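FAD-dependent pyridine nucleotide-disulphide oxidoreductase (Desulfovibrio vulgaris, PDB 3IWA) probably catalyses flavin-dependent oxidation or reduction with a pyridine nucleotide, NADH or NADPH, as electron donor. Local coordinates at residues A162-G167 against I184-V189; Y114-L119 against D286-A291; G157-A162 against D246-I251. All blocks are in the same frame, centred on the assembly; numbering follows the deposited sequence.

Interaction 1 (A162-G167 against I184-V189)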
ATOM      1  N   ALA A 162      13.282   8.914 -34.045  1.00 46.91           N
ATOM      2  CA  ALA A 162      12.139   8.102 -33.639  1.00 45.22           C
ATOM      3  C   ALA A 162      10.918   8.987 -33.404  1.00 43.69           C
ATOM      4  O   ALA A 162      10.999   9.973 -32.682  1.00 42.16           O
ATOM      5  CB  ALA A 162      12.452   7.307 -32.386  1.00 44.71           C
ATOM      6  N   VAL A 163       9.798   8.621 -34.024  1.00 41.95           N
ATOM      7  CA  VAL A 163       8.522   9.204 -33.664  1.00 41.65           C
ATOM      8  C   VAL A 163       7.621   8.144 -32.996  1.00 40.89           C
ATOM      9  O   VAL A 163       7.423   7.063 -33.543  1.00 40.89           O
ATOM     10  CB  VAL A 163       7.828   9.803 -34.894  1.00 41.67           C
ATOM     11  CG1 VAL A 163       6.334  10.119 -34.575  1.00 39.23           C
ATOM     12  CG2 VAL A 163       8.641  11.032 -35.363  1.00 40.89           C
ATOM     13  N   ILE A 164       7.110   8.451 -31.806  1.00 40.12           N
ATOM     14  CA  ILE A 164       6.225   7.538 -31.089  1.00 38.43           C
ATOM     15  C   ILE A 164       4.809   8.022 -31.294  1.00 37.67           C
ATOM     16  O   ILE A 164       4.478   9.136 -30.947  1.00 37.60           O
ATOM     17  CB  ILE A 164       6.583   7.456 -29.564  1.00 38.89           C
ATOM     18  CG1 ILE A 164       7.859   6.622 -29.332  1.00 39.27           C
ATOM     19  CG2 ILE A 164       5.463   6.786 -28.786  1.00 35.97           C
ATOM     20  CD1 ILE A 164       9.017   7.337 -28.792  1.00 43.85           C
ATOM     21  N   VAL A 165       3.979   7.186 -31.895  1.00 37.88           N
ATOM     22  CA  VAL A 165       2.571   7.477 -32.107  1.00 37.73           C
ATOM     23  C   VAL A 165       1.753   6.873 -30.956  1.00 38.35           C
ATOM     24  O   VAL A 165       1.526   5.639 -30.913  1.00 37.63           O
ATOM     25  CB  VAL A 165       2.053   6.898 -33.440  1.00 37.95           C
ATOM     26  CG1 VAL A 165       0.548   7.296 -33.629  1.00 36.89           C
ATOM     27  CG2 VAL A 165       2.942   7.360 -34.626  1.00 37.03           C
ATOM     28  N   GLY A 166       1.336   7.750 -30.038  1.00 38.59           N
ATOM     29  CA  GLY A 166       0.677   7.373 -28.799  1.00 38.74           C
ATOM     30  C   GLY A 166       1.477   7.751 -27.556  1.00 39.11           C
ATOM     31  O   GLY A 166       2.615   7.343 -27.415  1.00 39.73           O
ATOM     32  N   GLY A 167       0.867   8.511 -26.634  1.00 39.07           N
ATOM     33  CA  GLY A 167       1.515   8.933 -25.381  1.00 38.54           C
ATOM     34  C   GLY A 167       0.916   8.235 -24.167  1.00 38.77           C
ATOM     35  O   GLY A 167       0.703   8.843 -23.133  1.00 37.81           O
ATOM     36  N   ILE A 184      18.630   8.702 -28.917  1.00 56.46           N
ATOM     37  CA  ILE A 184      17.834   8.868 -30.116  1.00 54.78           C
ATOM     38  C   ILE A 184      16.970  10.107 -29.961  1.00 53.45           C
ATOM     39  O   ILE A 184      16.336  10.302 -28.927  1.00 54.23           O
ATOM     40  CB  ILE A 184      16.957   7.616 -30.353  1.00 54.36           C
ATOM     41  CG1 ILE A 184      17.846   6.398 -30.647  1.00 55.04           C
ATOM     42  CG2 ILE A 184      16.020   7.843 -31.492  1.00 53.89           C
ATOM     43  CD1 ILE A 184      17.119   5.043 -30.610  1.00 55.50           C
ATOM     44  N   ASP A 185      16.960  10.946 -30.988  1.00 51.89           N
ATOM     45  CA  ASP A 185      16.012  12.065 -31.104  1.00 50.90           C
ATOM     46  C   ASP A 185      14.560  11.570 -31.174  1.00 48.71           C
ATOM     47  O   ASP A 185      14.150  10.910 -32.135  1.00 47.24           O
ATOM     48  CB  ASP A 185      16.349  12.900 -32.343  1.00 51.85           C
ATOM     49  CG  ASP A 185      15.570  14.227 -32.403  1.00 54.08           C
ATOM     50  OD1 ASP A 185      14.388  14.289 -31.985  1.00 57.26           O
ATOM     51  OD2 ASP A 185      16.152  15.209 -32.887  1.00 57.13           O
ATOM     52  N   THR A 186      13.799  11.898 -30.135  1.00 47.04           N
ATOM     53  CA  THR A 186      12.520  11.263 -29.887  1.00 45.65           C
ATOM     54  C   THR A 186      11.407  12.272 -29.748  1.00 43.33           C
ATOM     55  O   THR A 186      11.540  13.246 -29.016  1.00 42.73           O
ATOM     56  CB  THR A 186      12.602  10.381 -28.629  1.00 46.26           C
ATOM     57  OG1 THR A 186      13.737   9.524 -28.754  1.00 48.53           O
ATOM     58  CG2 THR A 186      11.376   9.504 -28.490  1.00 47.61           C
ATOM     59  N   THR A 187      10.312  12.010 -30.457  1.00 41.43           N
ATOM     60  CA  THR A 187       9.105  12.841 -30.434  1.00 41.10           C
ATOM     61  C   THR A 187       7.882  11.960 -30.189  1.00 40.19           C
ATOM     62  O   THR A 187       7.740  10.901 -30.795  1.00 40.71           O
ATOM     63  CB  THR A 187       8.913  13.566 -31.759  1.00 40.76           C
ATOM     64  OG1 THR A 187      10.140  14.208 -32.105  1.00 42.69           O
ATOM     65  CG2 THR A 187       7.785  14.592 -31.686  1.00 40.04           C
ATOM     66  N   VAL A 188       7.017  12.386 -29.282  1.00 39.90           N
ATOM     67  CA  VAL A 188       5.748  11.693 -29.026  1.00 38.70           C
ATOM     68  C   VAL A 188       4.662  12.511 -29.656  1.00 38.12           C
ATOM     69  O   VAL A 188       4.630  13.702 -29.482  1.00 38.24           O
ATOM     70  CB  VAL A 188       5.437  11.516 -27.516  1.00 38.63           C
ATOM     71  CG1 VAL A 188       4.091  10.847 -27.344  1.00 38.32           C
ATOM     72  CG2 VAL A 188       6.496  10.709 -26.827  1.00 36.55           C
ATOM     73  N   VAL A 189       3.793  11.854 -30.412  1.00 38.19           N
ATOM     74  CA  VAL A 189       2.641  12.482 -31.021  1.00 37.59           C
ATOM     75  C   VAL A 189       1.367  11.791 -30.522  1.00 37.90           C
ATOM     76  O   VAL A 189       1.176  10.615 -30.715  1.00 37.26           O
ATOM     77  CB  VAL A 189       2.714  12.413 -32.592  1.00 37.41           C
ATOM     78  CG1 VAL A 189       1.414  12.960 -33.228  1.00 35.86           C
ATOM     79  CG2 VAL A 189       3.972  13.153 -33.112  1.00 36.28           C
TER

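Interaction 2 (Y114-L119 against D286-A291)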
ATOM      1  N   TYR A 114      -6.792 -32.311 -27.405  1.00 50.71           N
ATOM      2  CA  TYR A 114      -6.661 -31.706 -26.100  1.00 49.13           C
ATOM      3  C   TYR A 114      -7.772 -32.114 -25.168  1.00 48.21           C
ATOM      4  O   TYR A 114      -8.888 -32.389 -25.597  1.00 47.42           O
ATOM      5  CB  TYR A 114      -6.565 -30.171 -26.205  1.00 48.77           C
ATOM      6  CG  TYR A 114      -7.840 -29.456 -26.605  1.00 45.85           C
ATOM      7  CD1 TYR A 114      -8.831 -29.185 -25.681  1.00 44.13           C
ATOM      8  CD2 TYR A 114      -8.034 -29.034 -27.910  1.00 45.48           C
ATOM      9  CE1 TYR A 114      -9.996 -28.521 -26.053  1.00 44.30           C
ATOM     10  CE2 TYR A 114      -9.171 -28.367 -28.284  1.00 44.21           C
ATOM     11  CZ  TYR A 114     -10.144 -28.111 -27.359  1.00 44.12           C
ATOM     12  OH  TYR A 114     -11.276 -27.449 -27.759  1.00 46.72           O
ATOM     13  N   ASP A 115      -7.425 -32.157 -23.886  1.00 47.49           N
ATOM     14  CA  ASP A 115      -8.404 -32.220 -22.800  1.00 47.51           C
ATOM     15  C   ASP A 115      -8.776 -30.811 -22.339  1.00 46.31           C
ATOM     16  O   ASP A 115      -9.917 -30.566 -21.984  1.00 46.36           O
ATOM     17  CB  ASP A 115      -7.819 -32.992 -21.621  1.00 48.26           C
ATOM     18  CG  ASP A 115      -7.485 -34.435 -21.986  1.00 49.84           C
ATOM     19  OD1 ASP A 115      -8.432 -35.232 -21.902  1.00 52.91           O
ATOM     20  OD2 ASP A 115      -6.302 -34.753 -22.344  1.00 45.88           O
ATOM     21  N   LYS A 116      -7.791 -29.906 -22.317  1.00 44.51           N
ATOM     22  CA  LYS A 116      -8.022 -28.528 -21.957  1.00 43.30           C
ATOM     23  C   LYS A 116      -7.171 -27.668 -22.857  1.00 41.56           C
ATOM     24  O   LYS A 116      -6.076 -28.047 -23.194  1.00 40.79           O
ATOM     25  CB  LYS A 116      -7.643 -28.256 -20.492  1.00 43.39           C
ATOM     26  CG  LYS A 116      -8.381 -29.065 -19.435  1.00 42.66           C
ATOM     27  CD  LYS A 116      -9.839 -28.739 -19.335  1.00 43.84           C
ATOM     28  CE  LYS A 116     -10.557 -29.782 -18.470  1.00 45.36           C
ATOM     29  NZ  LYS A 116     -12.036 -29.506 -18.359  1.00 47.14           N
ATOM     30  N   LEU A 117      -7.693 -26.513 -23.229  1.00 40.03           N
ATOM     31  CA  LEU A 117      -6.970 -25.539 -24.054  1.00 39.55           C
ATOM     32  C   LEU A 117      -6.800 -24.196 -23.322  1.00 38.34           C
ATOM     33  O   LEU A 117      -7.700 -23.725 -22.622  1.00 36.83           O
ATOM     34  CB  LEU A 117      -7.749 -25.303 -25.347  1.00 39.08           C
ATOM     35  CG  LEU A 117      -7.166 -24.443 -26.476  1.00 39.35           C
ATOM     36  CD1 LEU A 117      -5.808 -24.960 -27.019  1.00 40.09           C
ATOM     37  CD2 LEU A 117      -8.198 -24.346 -27.601  1.00 36.96           C
ATOM     38  N   VAL A 118      -5.646 -23.576 -23.494  1.00 37.59           N
ATOM     39  CA  VAL A 118      -5.457 -22.224 -23.006  1.00 37.59           C
ATOM     40  C   VAL A 118      -5.167 -21.276 -24.175  1.00 37.35           C
ATOM     41  O   VAL A 118      -4.207 -21.482 -24.891  1.00 37.28           O
ATOM     42  CB  VAL A 118      -4.285 -22.118 -21.992  1.00 37.71           C
ATOM     43  CG1 VAL A 118      -3.975 -20.599 -21.645  1.00 35.55           C
ATOM     44  CG2 VAL A 118      -4.561 -22.940 -20.761  1.00 36.94           C
ATOM     45  N   LEU A 119      -5.985 -20.231 -24.301  1.00 36.53           N
ATOM     46  CA  LEU A 119      -5.797 -19.182 -25.271  1.00 35.95           C
ATOM     47  C   LEU A 119      -5.064 -17.972 -24.680  1.00 36.18           C
ATOM     48  O   LEU A 119      -5.587 -17.242 -23.880  1.00 35.48           O
ATOM     49  CB  LEU A 119      -7.145 -18.793 -25.867  1.00 35.91           C
ATOM     50  CG  LEU A 119      -7.957 -19.951 -26.500  1.00 35.25           C
ATOM     51  CD1 LEU A 119      -9.263 -19.470 -27.060  1.00 32.91           C
ATOM     52  CD2 LEU A 119      -7.145 -20.632 -27.596  1.00 36.31           C
ATOM     53  N   ASP A 286     -16.703 -21.958 -23.352  1.00 45.63           N
ATOM     54  CA  ASP A 286     -16.428 -23.404 -23.395  1.00 46.37           C
ATOM     55  C   ASP A 286     -15.643 -23.788 -22.152  1.00 46.69           C
ATOM     56  O   ASP A 286     -14.507 -23.338 -22.005  1.00 46.53           O
ATOM     57  CB  ASP A 286     -15.613 -23.761 -24.631  1.00 46.38           C
ATOM     58  CG  ASP A 286     -15.469 -25.274 -24.838  1.00 48.06           C
ATOM     59  OD1 ASP A 286     -15.131 -26.017 -23.903  1.00 51.51           O
ATOM     60  OD2 ASP A 286     -15.655 -25.732 -25.973  1.00 49.65           O
ATOM     61  N   PRO A 287     -16.225 -24.653 -21.280  1.00 47.19           N
ATOM     62  CA  PRO A 287     -15.629 -24.904 -19.965  1.00 46.84           C
ATOM     63  C   PRO A 287     -14.283 -25.622 -19.995  1.00 46.01           C
ATOM     64  O   PRO A 287     -13.596 -25.644 -18.989  1.00 46.13           O
ATOM     65  CB  PRO A 287     -16.701 -25.734 -19.219  1.00 47.76           C
ATOM     66  CG  PRO A 287     -17.624 -26.248 -20.254  1.00 47.91           C
ATOM     67  CD  PRO A 287     -17.562 -25.272 -21.408  1.00 47.29           C
ATOM     68  N   ASP A 288     -13.891 -26.153 -21.142  1.00 44.84           N
ATOM     69  CA  ASP A 288     -12.563 -26.775 -21.294  1.00 44.27           C
ATOM     70  C   ASP A 288     -11.528 -25.813 -21.892  1.00 42.16           C
ATOM     71  O   ASP A 288     -10.367 -26.163 -22.086  1.00 40.90           O
ATOM     72  CB  ASP A 288     -12.685 -28.062 -22.149  1.00 45.35           C
ATOM     73  CG  ASP A 288     -13.566 -29.152 -21.463  1.00 47.29           C
ATOM     74  OD1 ASP A 288     -13.458 -29.324 -20.226  1.00 47.60           O
ATOM     75  OD2 ASP A 288     -14.364 -29.819 -22.160  1.00 50.59           O
ATOM     76  N   ILE A 289     -11.954 -24.587 -22.156  1.00 40.82           N
ATOM     77  CA  ILE A 289     -11.071 -23.602 -22.751  1.00 39.44           C
ATOM     78  C   ILE A 289     -10.950 -22.374 -21.864  1.00 38.41           C
ATOM     79  O   ILE A 289     -11.946 -21.725 -21.577  1.00 37.48           O
ATOM     80  CB  ILE A 289     -11.568 -23.171 -24.125  1.00 39.48           C
ATOM     81  CG1 ILE A 289     -11.705 -24.419 -25.044  1.00 39.52           C
ATOM     82  CG2 ILE A 289     -10.609 -22.147 -24.702  1.00 36.53           C
ATOM     83  CD1 ILE A 289     -12.192 -24.109 -26.449  1.00 37.58           C
ATOM     84  N   PHE A 290      -9.712 -22.076 -21.464  1.00 37.42           N
ATOM     85  CA  PHE A 290      -9.384 -20.919 -20.639  1.00 37.35           C
ATOM     86  C   PHE A 290      -8.745 -19.875 -21.543  1.00 36.59           C
ATOM     87  O   PHE A 290      -8.230 -20.223 -22.576  1.00 36.86           O
ATOM     88  CB  PHE A 290      -8.389 -21.282 -19.507  1.00 37.57           C
ATOM     89  CG  PHE A 290      -8.900 -22.344 -18.535  1.00 38.61           C
ATOM     90  CD1 PHE A 290      -8.704 -23.700 -18.800  1.00 39.24           C
ATOM     91  CD2 PHE A 290      -9.548 -21.981 -17.368  1.00 38.33           C
ATOM     92  CE1 PHE A 290      -9.175 -24.670 -17.927  1.00 41.68           C
ATOM     93  CE2 PHE A 290     -10.034 -22.930 -16.477  1.00 39.88           C
ATOM     94  CZ  PHE A 290      -9.853 -24.279 -16.741  1.00 41.46           C
ATOM     95  N   ALA A 291      -8.756 -18.614 -21.094  1.00 35.73           N
ATOM     96  CA  ALA A 291      -8.191 -17.472 -21.783  1.00 35.19           C
ATOM     97  C   ALA A 291      -7.763 -16.451 -20.732  1.00 35.03           C
ATOM     98  O   ALA A 291      -8.386 -16.332 -19.690  1.00 34.24           O
ATOM     99  CB  ALA A 291      -9.229 -16.851 -22.734  1.00 34.29           C
TER

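Interaction 3 (G157-A162 against D246-I251)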
ATOM      1  N   GLY A 157      24.100   4.099 -33.104  1.00 65.55           N
ATOM      2  CA  GLY A 157      24.213   4.667 -34.443  1.00 65.25           C
ATOM      3  C   GLY A 157      23.247   4.129 -35.486  1.00 65.19           C
ATOM      4  O   GLY A 157      23.348   4.497 -36.657  1.00 65.04           O
ATOM      5  N   GLU A 158      22.314   3.263 -35.077  1.00 64.70           N
ATOM      6  CA  GLU A 158      21.351   2.639 -36.012  1.00 64.27           C
ATOM      7  C   GLU A 158      20.160   3.545 -36.363  1.00 62.69           C
ATOM      8  O   GLU A 158      19.706   3.577 -37.511  1.00 62.34           O
ATOM      9  CB  GLU A 158      20.774   1.357 -35.412  1.00 64.79           C
ATOM     10  CG  GLU A 158      21.704   0.168 -35.332  1.00 67.89           C
ATOM     11  CD  GLU A 158      20.948  -1.148 -35.051  1.00 71.17           C
ATOM     12  OE1 GLU A 158      21.576  -2.233 -35.121  1.00 73.89           O
ATOM     13  OE2 GLU A 158      19.723  -1.101 -34.767  1.00 72.87           O
ATOM     14  N   VAL A 159      19.644   4.236 -35.347  1.00 61.02           N
ATOM     15  CA  VAL A 159      18.444   5.071 -35.465  1.00 59.68           C
ATOM     16  C   VAL A 159      18.819   6.535 -35.205  1.00 58.72           C
ATOM     17  O   VAL A 159      19.568   6.838 -34.290  1.00 58.48           O
ATOM     18  CB  VAL A 159      17.342   4.600 -34.479  1.00 59.48           C
ATOM     19  CG1 VAL A 159      16.126   5.508 -34.544  1.00 58.85           C
ATOM     20  CG2 VAL A 159      16.940   3.162 -34.782  1.00 58.60           C
ATOM     21  N   SER A 160      18.307   7.431 -36.036  1.00 57.43           N
ATOM     22  CA  SER A 160      18.585   8.852 -35.913  1.00 56.75           C
ATOM     23  C   SER A 160      17.360   9.528 -35.352  1.00 55.35           C
ATOM     24  O   SER A 160      17.447  10.273 -34.375  1.00 55.46           O
ATOM     25  CB  SER A 160      18.945   9.474 -37.282  1.00 57.29           C
ATOM     26  OG  SER A 160      19.059  10.902 -37.191  1.00 58.71           O
ATOM     27  N   LYS A 161      16.209   9.272 -35.971  1.00 53.42           N
ATOM     28  CA  LYS A 161      14.969   9.861 -35.483  1.00 51.89           C
ATOM     29  C   LYS A 161      13.854   8.844 -35.251  1.00 49.48           C
ATOM     30  O   LYS A 161      13.535   8.029 -36.126  1.00 48.89           O
ATOM     31  CB  LYS A 161      14.515  10.978 -36.413  1.00 52.61           C
ATOM     32  CG  LYS A 161      15.488  12.171 -36.455  1.00 55.34           C
ATOM     33  CD  LYS A 161      14.788  13.506 -36.692  1.00 59.07           C
ATOM     34  CE  LYS A 161      15.758  14.676 -36.527  1.00 61.47           C
ATOM     35  NZ  LYS A 161      16.127  15.304 -37.820  1.00 63.91           N
ATOM     36  N   ALA A 162      13.282   8.914 -34.045  1.00 46.91           N
ATOM     37  CA  ALA A 162      12.139   8.102 -33.639  1.00 45.22           C
ATOM     38  C   ALA A 162      10.918   8.987 -33.404  1.00 43.69           C
ATOM     39  O   ALA A 162      10.999   9.973 -32.682  1.00 42.16           O
ATOM     40  CB  ALA A 162      12.452   7.307 -32.386  1.00 44.71           C
ATOM     41  N   ASP A 246      10.649  14.161 -39.556  1.00 51.34           N
ATOM     42  CA  ASP A 246      11.521  13.107 -40.062  1.00 51.45           C
ATOM     43  C   ASP A 246      11.564  11.959 -39.040  1.00 50.13           C
ATOM     44  O   ASP A 246      11.789  12.197 -37.849  1.00 49.83           O
ATOM     45  CB  ASP A 246      12.953  13.634 -40.308  1.00 51.80           C
ATOM     46  CG  ASP A 246      13.044  14.663 -41.448  1.00 52.57           C
ATOM     47  OD1 ASP A 246      12.554  14.401 -42.568  1.00 53.19           O
ATOM     48  OD2 ASP A 246      13.666  15.720 -41.217  1.00 55.02           O
ATOM     49  N   ALA A 247      11.365  10.736 -39.513  1.00 48.99           N
ATOM     50  CA  ALA A 247      11.532   9.554 -38.687  1.00 49.18           C
ATOM     51  C   ALA A 247      12.022   8.381 -39.507  1.00 48.86           C
ATOM     52  O   ALA A 247      11.396   8.030 -40.486  1.00 48.55           O
ATOM     53  CB  ALA A 247      10.216   9.171 -38.023  1.00 48.40           C
ATOM     54  N   ASP A 248      13.120   7.761 -39.080  1.00 49.21           N
ATOM     55  CA  ASP A 248      13.522   6.465 -39.620  1.00 49.46           C
ATOM     56  C   ASP A 248      13.000   5.307 -38.762  1.00 48.28           C
ATOM     57  O   ASP A 248      13.103   4.151 -39.140  1.00 47.98           O
ATOM     58  CB  ASP A 248      15.053   6.372 -39.825  1.00 49.85           C
ATOM     59  CG  ASP A 248      15.854   6.889 -38.632  1.00 51.51           C
ATOM     60  OD1 ASP A 248      16.480   6.089 -37.899  1.00 56.75           O
ATOM     61  OD2 ASP A 248      15.885   8.105 -38.430  1.00 53.34           O
ATOM     62  N   LEU A 249      12.470   5.619 -37.590  1.00 48.22           N
ATOM     63  CA  LEU A 249      11.746   4.631 -36.749  1.00 47.07           C
ATOM     64  C   LEU A 249      10.448   5.276 -36.268  1.00 45.76           C
ATOM     65  O   LEU A 249      10.468   6.374 -35.727  1.00 45.14           O
ATOM     66  CB  LEU A 249      12.586   4.217 -35.531  1.00 46.91           C
ATOM     67  CG  LEU A 249      11.967   3.212 -34.551  1.00 47.59           C
ATOM     68  CD1 LEU A 249      11.911   1.812 -35.144  1.00 48.24           C
ATOM     69  CD2 LEU A 249      12.742   3.204 -33.252  1.00 46.34           C
ATOM     70  N   VAL A 250       9.344   4.570 -36.466  1.00 44.81           N
ATOM     71  CA  VAL A 250       8.043   4.968 -35.982  1.00 44.48           C
ATOM     72  C   VAL A 250       7.453   3.840 -35.124  1.00 44.19           C
ATOM     73  O   VAL A 250       7.267   2.708 -35.596  1.00 43.99           O
ATOM     74  CB  VAL A 250       7.094   5.296 -37.145  1.00 44.61           C
ATOM     75  CG1 VAL A 250       5.712   5.576 -36.630  1.00 42.94           C
ATOM     76  CG2 VAL A 250       7.651   6.475 -37.961  1.00 44.14           C
ATOM     77  N   ILE A 251       7.195   4.156 -33.861  1.00 43.37           N
ATOM     78  CA  ILE A 251       6.634   3.207 -32.912  1.00 43.08           C
ATOM     79  C   ILE A 251       5.120   3.417 -32.849  1.00 42.63           C
ATOM     80  O   ILE A 251       4.658   4.519 -32.590  1.00 41.92           O
ATOM     81  CB  ILE A 251       7.249   3.413 -31.521  1.00 43.65           C
ATOM     82  CG1 ILE A 251       8.783   3.384 -31.579  1.00 44.77           C
ATOM     83  CG2 ILE A 251       6.792   2.358 -30.568  1.00 43.99           C
ATOM     84  CD1 ILE A 251       9.350   2.029 -31.909  1.00 45.31           C
TER

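Interaction 1 (A162-G167 against I184-V189)
Ala162 lies beside Thr186 and Ile164 beside Val188 in two neighbouring parallel strands, joined by five backbone hydrogen bonds. They run from Ala162 N to Asp185 O (2.9 Å) at one end to Gly166 N and Val189 O (2.9 Å) at the other. The straightest of them joins Ile164 N to Thr187 O (2.7 Å, 176° at the hydrogen). On one face the CG2 methyl of Ile184 meets Ala162 CB at 3.7 Å, and the small Ala162 lets Leu178 of helix 169-182 pack close. Farther along this face Ile164 CD1 presses on Thr186 CG2 at 3.2 Å, tight enough to make the exact placing of the isoleucine tip doubtful. Thr186 OG1, beside its own backbone N (chi1 -51°), donates to Ile184 O (2.7 Å) from above the carbonyl plane, satisfying a buried hydroxyl. On the other face Val163 CG1 touches Val189 CG2 at 4.1 Å, under Leu245. Gly166, with positive phi (116°), turns the chain out of the strand, and Gly167 N bonds Glu190 OE1. This is a beta-alpha-beta crossover. Its glycine-rich turn and the acidic Glu190 are consistent with a Rossmann-type dinucleotide site, where bare backbone lets a cofactor come close.

Interaction 2 (Y114-L119 against D286-A291)
Leu117 and Leu119 take part in three backbone bonds with the chain around Phe290. Leu117 N reaches Asp288 O (2.9 Å), Leu117 O accepts from Phe290 N (2.8 Å), and Leu119 N meets Phe290 O (2.8 Å) almost straight, at 175°. Leu117 thus bonds to the residues on either side of its bridge partner Ile289, as parallel pairing requires. Among charged groups, Lys116 NZ forms a salt bridge with Asp288 OD1; the modelled 2.4 Å is very short and its exact length doubtful. The lysine chain bends at chi2 (-67°), which folds its aliphatic part over Asp288 and lets CD pass the edge of the Phe290 ring. The second oxygen, Asp288 OD2, is hydrogen-bonded to His97 NE2. In the turn before the strand, Asp286 OD1 accepts from Asp288 N (3.0 Å) by its anti lone pair, making an Asx turn within a type I turn. Apolar contacts centre on branched Ile289: its CG2 meets Leu119 CD1 at 3.8 Å, and CG1 lies beside Leu117 CB. Separately, Ile289 CD1 is in van der Waals contact with Tyr114 OH at 3.7 Å. Strand 116-119 is flanked in its parallel sheet by strand 5-9 and by strand 289-291, at one edge of the sheet within this chain. Ile92 of strand 87-93 packs against Leu117 and Leu119, while Ile322 of helix 314-326 lies over the face carrying Val118 and Phe290.

Interaction 3 (G157-A162 against D246-I251)
Asp246 meets Lys161 with its backbone carbonyl, whose O lies 3.3 Å from Lys161 CB as the lysine's aliphatic chain passes over it. The charged ends stay farther apart, Lys161 NZ and Asp246 OD2 being 4.2 Å from each other, too far for a salt bridge, though the opposite charges may still attract weakly. Next, Ala247 brings its CA to Lys161 O in a CA-H...O contact, and its small CB fits against Val163 and Val238. Asp248 carries the contact. Its CG sits between its own backbone N and carbonyl carbon (chi1 46°), which swings the carboxylate across to two successive amides: OD1 takes Ser160 N on its syn lone pair (2.9 Å), and OD2 takes Lys161 N (2.7 Å) on the syn side, 24° out of the carboxylate plane. An aspartate is short enough to clamp the turn leading into strand 161-165 in this way, and Val159 CG1 approaches OD1 obliquely, at 3.4 Å. Leu249 then begins regular parallel pairing: its N donates to Lys161 O (3.0 Å), an oxygen that Asp248 N also approaches in a weak bond. Leu249 CB rests on Val159 CG1 at 3.9 Å. Leu178 of helix 169-182 packs on both Ala162 and Leu249, and strand 249-252 lies between strands 138-140 and 161-165 in the parallel sheet.

Interactions 1 and 3 are the two flanks of one strand, 161-165: Ala162 belongs to both, and their centres lie 9 Å apart. Val163 N to Leu249 O (2.9 Å) and Val165 N to Ile251 O (2.8 Å), both probable hydrogen bonds, carry the sheet from one to the other. Strand 161-165 leads into the glycine-rich turn that probably serves the pyridine nucleotide. Interaction 2 lies in a separate parallel sheet that contains strand 5-9, probably the flavin-binding one, with its centre 39 Å from that of interaction 1 and 42 Å from that of interaction 3. The bound calcium ion is about 10 Å from the side chain of Asp246.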